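Local coordinates for phosphoenolpyruvate-protein phosphotransferase (Coxiella burnetii, PDB 3TRC) that probably transfers a phosphoryl group from phosphoenolpyruvate to a histidine of a carrier protein, the piece here being its GAF domain, at residues G78-V83 with H113-I118. Sequence-based numbering, arbitrary orientation.
Sequences GLIGLV and HGFLGI. With NA (sodium ion), chain C; PO4 (phosphate ion), chain B.
Leu79 and Phe115 meet tip to tip, the methyl CD2 of the leucine standing over the centre of the phenyl ring, 3.6 Å from its centroid and only 7° off the normal, a CH-pi contact for which the flat ring offers its face. Both side chains have CG anti to the backbone N (chi1 -168° and 177°), which extends each into the gap between helix and strand. Ile80 and Val83 instead meet the ring at its edge. Branching at CB lets Val83 serve two partners: CG2 lies 4.3 Å from Phe115 CE1, while CG1 is 3.6 Å from Gly117 O. With no side chain at Gly117, the valine sits directly on the strand backbone.

Polar contacts lie on the helix itself. The backbone amides of Leu79 and Ile80 grip a phosphate, probably from the crystallisation liquor, through nearly straight bonds (Leu79 N to phosphate O4, 2.8 Å, and Ile80 N to phosphate O3, 2.9 Å). Further on, Gly81 O binds the sodium ion, as do Tyr55 OH and Glu85 OE2.

Helix 78-86 packs on one face of the antiparallel GAF sheet, touching strands 90-92 and 125-134 beside 114-122, while Leu116 and Ile118, whose beta carbons point away from it, touch helix 142-164 on the opposite face.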
loop_
_atom_site.group_PDB
_atom_site.type_symbol
_atom_site.label_atom_id
_atom_site.label_comp_id
_atom_site.label_asym_id
_atom_site.label_seq_id
_atom_site.Cartn_x
_atom_site.Cartn_y
_atom_site.Cartn_z
ATOM N N GLY A 78 -26.204 -14.086 2.782
ATOM C CA GLY A 78 -25.166 -14.946 2.255
ATOM C C GLY A 78 -23.812 -14.756 2.909
ATOM O O GLY A 78 -23.659 -14.036 3.895
ATOM N N LEU A 79 -22.813 -15.419 2.342
ATOM C CA LEU A 79 -21.469 -15.374 2.877
ATOM C C LEU A 79 -20.857 -13.991 2.662
ATOM O O LEU A 79 -20.190 -13.451 3.542
ATOM C CB LEU A 79 -20.623 -16.449 2.196
ATOM C CG LEU A 79 -19.260 -16.761 2.800
ATOM C CD1 LEU A 79 -19.378 -17.027 4.301
ATOM C CD2 LEU A 79 -18.653 -17.956 2.076
ATOM N N ILE A 80 -21.072 -13.424 1.483
ATOM C CA ILE A 80 -20.561 -12.089 1.202
ATOM C C ILE A 80 -21.184 -11.059 2.150
ATOM O O ILE A 80 -20.490 -10.179 2.672
ATOM C CB ILE A 80 -20.749 -11.716 -0.284
ATOM C CG1 ILE A 80 -19.832 -12.598 -1.136
ATOM C CG2 ILE A 80 -20.452 -10.246 -0.518
ATOM C CD1 ILE A 80 -20.054 -12.503 -2.634
ATOM N N GLY A 81 -22.486 -11.192 2.392
ATOM C CA GLY A 81 -23.160 -10.368 3.380
ATOM C C GLY A 81 -22.544 -10.529 4.759
ATOM O O GLY A 81 -22.396 -9.563 5.505
ATOM N N LEU A 82 -22.166 -11.754 5.104
ATOM C CA LEU A 82 -21.580 -11.998 6.417
ATOM C C LEU A 82 -20.231 -11.290 6.561
ATOM O O LEU A 82 -19.936 -10.719 7.611
ATOM C CB LEU A 82 -21.463 -13.500 6.679
ATOM C CG LEU A 82 -21.058 -13.922 8.089
ATOM C CD1 LEU A 82 -22.000 -13.322 9.135
ATOM C CD2 LEU A 82 -21.017 -15.443 8.187
ATOM N N VAL A 83 -19.418 -11.309 5.504
ATOM C CA VAL A 83 -18.167 -10.558 5.513
ATOM C C VAL A 83 -18.441 -9.076 5.792
ATOM O O VAL A 83 -17.770 -8.448 6.608
ATOM C CB VAL A 83 -17.428 -10.655 4.163
ATOM C CG1 VAL A 83 -16.196 -9.757 4.167
ATOM C CG2 VAL A 83 -17.063 -12.105 3.841
ATOM N N HIS A 113 -14.378 -23.409 -4.397
ATOM C CA HIS A 113 -14.451 -23.922 -3.040
ATOM C C HIS A 113 -13.714 -23.006 -2.078
ATOM O O HIS A 113 -14.335 -22.399 -1.210
ATOM C CB HIS A 113 -13.927 -25.357 -2.986
ATOM C CG HIS A 113 -14.777 -26.323 -3.750
ATOM N ND1 HIS A 113 -15.844 -26.984 -3.181
ATOM C CD2 HIS A 113 -14.747 -26.705 -5.049
ATOM C CE1 HIS A 113 -16.421 -27.749 -4.090
ATOM N NE2 HIS A 113 -15.777 -27.598 -5.233
ATOM N N GLY A 114 -12.398 -22.891 -2.242
ATOM C CA GLY A 114 -11.617 -21.969 -1.432
ATOM C C GLY A 114 -12.166 -20.561 -1.573
ATOM O O GLY A 114 -12.528 -20.149 -2.671
ATOM N N PHE A 115 -12.216 -19.825 -0.465
ATOM C CA PHE A 115 -12.899 -18.528 -0.415
ATOM C C PHE A 115 -12.188 -17.573 0.536
ATOM O O PHE A 115 -11.880 -17.926 1.676
ATOM C CB PHE A 115 -14.351 -18.731 0.051
ATOM C CG PHE A 115 -15.147 -17.458 0.224
ATOM C CD1 PHE A 115 -15.098 -16.738 1.415
ATOM C CD2 PHE A 115 -16.004 -17.021 -0.778
ATOM C CE1 PHE A 115 -15.857 -15.580 1.583
ATOM C CE2 PHE A 115 -16.766 -15.862 -0.619
ATOM C CZ PHE A 115 -16.692 -15.143 0.564
ATOM N N LEU A 116 -11.910 -16.366 0.063
ATOM C CA LEU A 116 -11.439 -15.309 0.950
ATOM C C LEU A 116 -12.255 -14.058 0.687
ATOM O O LEU A 116 -12.178 -13.472 -0.393
ATOM C CB LEU A 116 -9.949 -15.023 0.734
ATOM C CG LEU A 116 -9.354 -13.883 1.570
ATOM C CD1 LEU A 116 -9.541 -14.145 3.059
ATOM C CD2 LEU A 116 -7.873 -13.703 1.237
ATOM N N GLY A 117 -13.052 -13.666 1.677
ATOM C CA GLY A 117 -13.859 -12.464 1.573
ATOM C C GLY A 117 -13.324 -11.413 2.515
ATOM O O GLY A 117 -13.131 -11.675 3.701
ATOM N N ILE A 118 -13.076 -10.222 1.982
ATOM C CA ILE A 118 -12.414 -9.161 2.726
ATOM C C ILE A 118 -13.213 -7.864 2.680
ATOM O O ILE A 118 -13.545 -7.362 1.606
ATOM C CB ILE A 118 -10.999 -8.927 2.157
ATOM C CG1 ILE A 118 -10.155 -10.184 2.352
ATOM C CG2 ILE A 118 -10.339 -7.718 2.798
ATOM C CD1 ILE A 118 -8.729 -9.999 1.993
HETATM NA NA NA C . -23.726 -7.117 4.705
HETATM P P PO4 B . -23.408 -15.677 -1.168
HETATM O O1 PO4 B . -24.817 -15.227 -1.450
HETATM O O2 PO4 B . -22.804 -16.276 -2.421
HETATM O O3 PO4 B . -22.561 -14.518 -0.716
HETATM O O4 PO4 B . -23.411 -16.740 -0.097
#